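Local structure of putative Acetyltransferase (Pyrococcus horikoshii, 3DDD) at residues E152-R157 with I252-P257. The protein binds coenzyme A and, as a putative GNAT-family acetyltransferase, probably transfers acyl groups. Numbering follows the deposited sequence.
Sequences ERPIKR and IKIFKP
Pro154 lies over one face of the Phe255 ring, where the connection that follows strand 140-149 meets the turn between helix 246-252 and strand 258-267. Phe255 can be traced outward from its backbone. CB, 3.8 Å from Glu152 O, begins the contact, and chi1 of -65° sets CG beside the backbone N and anti to the carbonyl carbon, which directs the ring to the proline. CD2 meets both Pro154 CD and the carbonyl oxygen Glu152 O, CE2 presses on Pro154 CD at 3.5 Å, and CZ at the far end reaches both CG and CD of Pro154. Pro154 CG stands 3.9 Å from the ring centroid and 12° off its normal, a CH-pi contact, while the carbonyl oxygen Ile252 O lies in plane at the ring edge. Leu228 and Phe232 of helix 221-233 also pack against the phenyl group. The same Pro154 CG touches Ile254 CD1 at 3.8 Å, the two side chains meeting roughly at right angles. The backbones are tied by the hydrogen bond from Glu152 N to Phe255 O (3.1 Å, N-H...O angle 160°), and a Phe255 CA-H points at Glu152 O. An alanine in place of Phe255 would probably leave Pro154 without its aromatic platform and open a gap beside helix 221-233. Glu152 OE2 and Lys256 NZ, 4.3 Å apart, are too distant for a salt bridge, so between these two segments the surface junction relies chiefly on one backbone bond and apolar packing, with charge adding probably little.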
ATOM      1  N   GLU A 152     -10.783  18.053 -11.281  1.00 32.01           N
ATOM      2  CA  GLU A 152     -11.720  18.373 -12.344  1.00 36.20           C
ATOM      3  C   GLU A 152     -11.673  17.405 -13.505  1.00 33.78           C
ATOM      4  O   GLU A 152     -10.608  16.919 -13.881  1.00 31.55           O
ATOM      5  CB  GLU A 152     -11.498  19.804 -12.848  1.00 35.96           C
ATOM      6  CG  GLU A 152     -11.791  20.819 -11.742  1.00 42.95           C
ATOM      7  CD  GLU A 152     -11.829  22.245 -12.231  1.00 43.42           C
ATOM      8  OE1 GLU A 152     -12.567  22.540 -13.213  1.00 53.90           O
ATOM      9  OE2 GLU A 152     -11.128  23.060 -11.591  1.00 42.52           O
ATOM     10  N   ARG A 153     -12.853  17.157 -14.066  0.50 33.66           N
ATOM     11  CA  ARG A 153     -13.037  16.287 -15.229  0.50 34.47           C
ATOM     12  C   ARG A 153     -12.526  17.013 -16.480  0.50 33.29           C
ATOM     13  O   ARG A 153     -13.056  18.067 -16.857  0.50 30.75           O
ATOM     14  CB  ARG A 153     -14.533  15.951 -15.371  0.50 33.57           C
ATOM     15  CG  ARG A 153     -14.914  14.997 -16.494  0.50 33.53           C
ATOM     16  CD  ARG A 153     -16.426  15.053 -16.854  0.50 34.68           C
ATOM     17  NE  ARG A 153     -16.598  14.722 -18.270  0.50 39.05           N
ATOM     18  CZ  ARG A 153     -16.776  15.595 -19.260  0.50 39.26           C
ATOM     19  NH1 ARG A 153     -16.892  16.902 -19.022  0.50 44.48           N
ATOM     20  NH2 ARG A 153     -16.867  15.148 -20.510  0.50 38.60           N
ATOM     21  N   PRO A 154     -11.475  16.475 -17.114  1.00 34.48           N
ATOM     22  CA  PRO A 154     -11.121  17.015 -18.436  1.00 33.62           C
ATOM     23  C   PRO A 154     -12.287  16.882 -19.431  1.00 34.06           C
ATOM     24  O   PRO A 154     -13.008  15.896 -19.425  1.00 35.14           O
ATOM     25  CB  PRO A 154      -9.935  16.147 -18.855  1.00 30.93           C
ATOM     26  CG  PRO A 154      -9.362  15.660 -17.628  1.00 30.19           C
ATOM     27  CD  PRO A 154     -10.548  15.405 -16.704  1.00 35.61           C
ATOM     28  N   ILE A 155     -12.480  17.896 -20.253  1.00 38.20           N
ATOM     29  CA  ILE A 155     -13.493  17.884 -21.305  1.00 40.74           C
ATOM     30  C   ILE A 155     -12.851  17.203 -22.498  1.00 43.11           C
ATOM     31  O   ILE A 155     -12.161  17.830 -23.293  1.00 46.77           O
ATOM     32  CB  ILE A 155     -13.897  19.318 -21.692  1.00 40.08           C
ATOM     33  CG1 ILE A 155     -14.497  20.049 -20.497  1.00 39.27           C
ATOM     34  CG2 ILE A 155     -14.877  19.330 -22.854  1.00 46.15           C
ATOM     35  CD1 ILE A 155     -14.867  21.468 -20.839  1.00 39.32           C
ATOM     36  N   LYS A 156     -13.040  15.906 -22.603  1.00 45.36           N
ATOM     37  CA  LYS A 156     -12.231  15.100 -23.506  1.00 48.61           C
ATOM     38  C   LYS A 156     -12.763  13.690 -23.427  1.00 49.36           C
ATOM     39  O   LYS A 156     -12.623  13.054 -22.400  1.00 53.16           O
ATOM     40  CB  LYS A 156     -10.749  15.130 -23.089  1.00 48.10           C
ATOM     41  CG  LYS A 156      -9.847  14.204 -23.894  1.00 47.96           C
ATOM     42  CD  LYS A 156      -8.378  14.639 -23.879  1.00 50.76           C
ATOM     43  CE  LYS A 156      -7.580  13.934 -25.007  1.00 52.93           C
ATOM     44  NZ  LYS A 156      -6.093  14.203 -25.015  1.00 45.39           N
ATOM     45  N   ARG A 157     -13.397  13.220 -24.492  1.00 51.63           N
ATOM     46  CA  ARG A 157     -13.988  11.883 -24.514  1.00 53.88           C
ATOM     47  C   ARG A 157     -12.867  10.886 -24.670  1.00 54.07           C
ATOM     48  O   ARG A 157     -11.831  11.202 -25.270  1.00 55.39           O
ATOM     49  CB  ARG A 157     -14.965  11.734 -25.698  1.00 55.37           C
ATOM     50  N   ILE A 252      -1.274  13.815 -15.100  0.50 35.74           N
ATOM     51  CA  ILE A 252      -2.380  14.168 -14.201  0.50 32.69           C
ATOM     52  C   ILE A 252      -2.732  15.654 -14.213  0.50 34.57           C
ATOM     53  O   ILE A 252      -3.790  16.037 -13.721  0.50 33.79           O
ATOM     54  CB  ILE A 252      -2.139  13.658 -12.770  0.50 31.32           C
ATOM     55  CG1 ILE A 252      -0.893  14.301 -12.143  0.50 28.82           C
ATOM     56  CG2 ILE A 252      -2.015  12.134 -12.802  0.50 27.52           C
ATOM     57  CD1 ILE A 252      -0.922  14.304 -10.626  0.50 24.34           C
ATOM     58  N   LYS A 253      -1.875  16.478 -14.818  1.00 37.99           N
ATOM     59  CA  LYS A 253      -2.083  17.916 -14.839  1.00 38.97           C
ATOM     60  C   LYS A 253      -3.410  18.333 -15.432  1.00 35.50           C
ATOM     61  O   LYS A 253      -3.973  19.327 -14.998  1.00 34.57           O
ATOM     62  CB  LYS A 253      -0.929  18.619 -15.565  1.00 40.07           C
ATOM     63  CG  LYS A 253       0.360  18.663 -14.727  1.00 48.09           C
ATOM     64  CD  LYS A 253       1.564  19.347 -15.480  1.00 46.33           C
ATOM     65  CE  LYS A 253       2.795  19.492 -14.549  1.00 51.32           C
ATOM     66  NZ  LYS A 253       4.055  19.700 -15.313  1.00 54.80           N
ATOM     67  N   ILE A 254      -3.936  17.585 -16.393  1.00 35.24           N
ATOM     68  CA  ILE A 254      -5.237  17.973 -16.991  1.00 36.47           C
ATOM     69  C   ILE A 254      -6.414  17.842 -15.999  1.00 35.94           C
ATOM     70  O   ILE A 254      -7.517  18.330 -16.262  1.00 36.56           O
ATOM     71  CB  ILE A 254      -5.560  17.190 -18.305  1.00 37.23           C
ATOM     72  CG1 ILE A 254      -5.486  15.670 -18.078  1.00 38.49           C
ATOM     73  CG2 ILE A 254      -4.612  17.623 -19.400  1.00 37.41           C
ATOM     74  CD1 ILE A 254      -5.990  14.860 -19.239  1.00 35.52           C
ATOM     75  N   PHE A 255      -6.174  17.181 -14.872  1.00 34.90           N
ATOM     76  CA  PHE A 255      -7.182  17.050 -13.822  1.00 33.16           C
ATOM     77  C   PHE A 255      -7.037  18.169 -12.777  1.00 31.89           C
ATOM     78  O   PHE A 255      -7.736  18.186 -11.786  1.00 30.56           O
ATOM     79  CB  PHE A 255      -7.058  15.676 -13.149  1.00 31.35           C
ATOM     80  CG  PHE A 255      -7.365  14.513 -14.064  1.00 28.09           C
ATOM     81  CD1 PHE A 255      -6.380  13.929 -14.835  1.00 31.33           C
ATOM     82  CD2 PHE A 255      -8.641  13.970 -14.103  1.00 36.01           C
ATOM     83  CE1 PHE A 255      -6.663  12.845 -15.660  1.00 32.09           C
ATOM     84  CE2 PHE A 255      -8.949  12.894 -14.925  1.00 29.99           C
ATOM     85  CZ  PHE A 255      -7.953  12.330 -15.713  1.00 36.39           C
ATOM     86  N   LYS A 256      -6.096  19.084 -12.978  1.00 33.85           N
ATOM     87  CA  LYS A 256      -5.898  20.185 -12.058  1.00 33.82           C
ATOM     88  C   LYS A 256      -5.683  19.607 -10.678  1.00 34.38           C
ATOM     89  O   LYS A 256      -6.440  19.891  -9.752  1.00 31.36           O
ATOM     90  CB  LYS A 256      -7.132  21.090 -12.037  1.00 35.88           C
ATOM     91  CG  LYS A 256      -7.664  21.518 -13.409  1.00 37.65           C
ATOM     92  CD  LYS A 256      -7.173  22.848 -13.806  1.00 40.33           C
ATOM     93  CE  LYS A 256      -7.771  23.273 -15.168  1.00 49.03           C
ATOM     94  NZ  LYS A 256      -8.829  24.298 -15.034  1.00 39.21           N
ATOM     95  N   PRO A 257      -4.648  18.790 -10.527  1.00 33.82           N
ATOM     96  CA  PRO A 257      -4.525  18.009  -9.310  1.00 32.33           C
ATOM     97  C   PRO A 257      -4.143  18.813  -8.063  1.00 33.14           C
ATOM     98  O   PRO A 257      -3.616  19.906  -8.154  1.00 34.22           O
ATOM     99  CB  PRO A 257      -3.428  17.002  -9.666  1.00 33.47           C
ATOM    100  CG  PRO A 257      -2.573  17.708 -10.589  1.00 29.40           C
ATOM    101  CD  PRO A 257      -3.513  18.566 -11.432  1.00 36.94           C
TER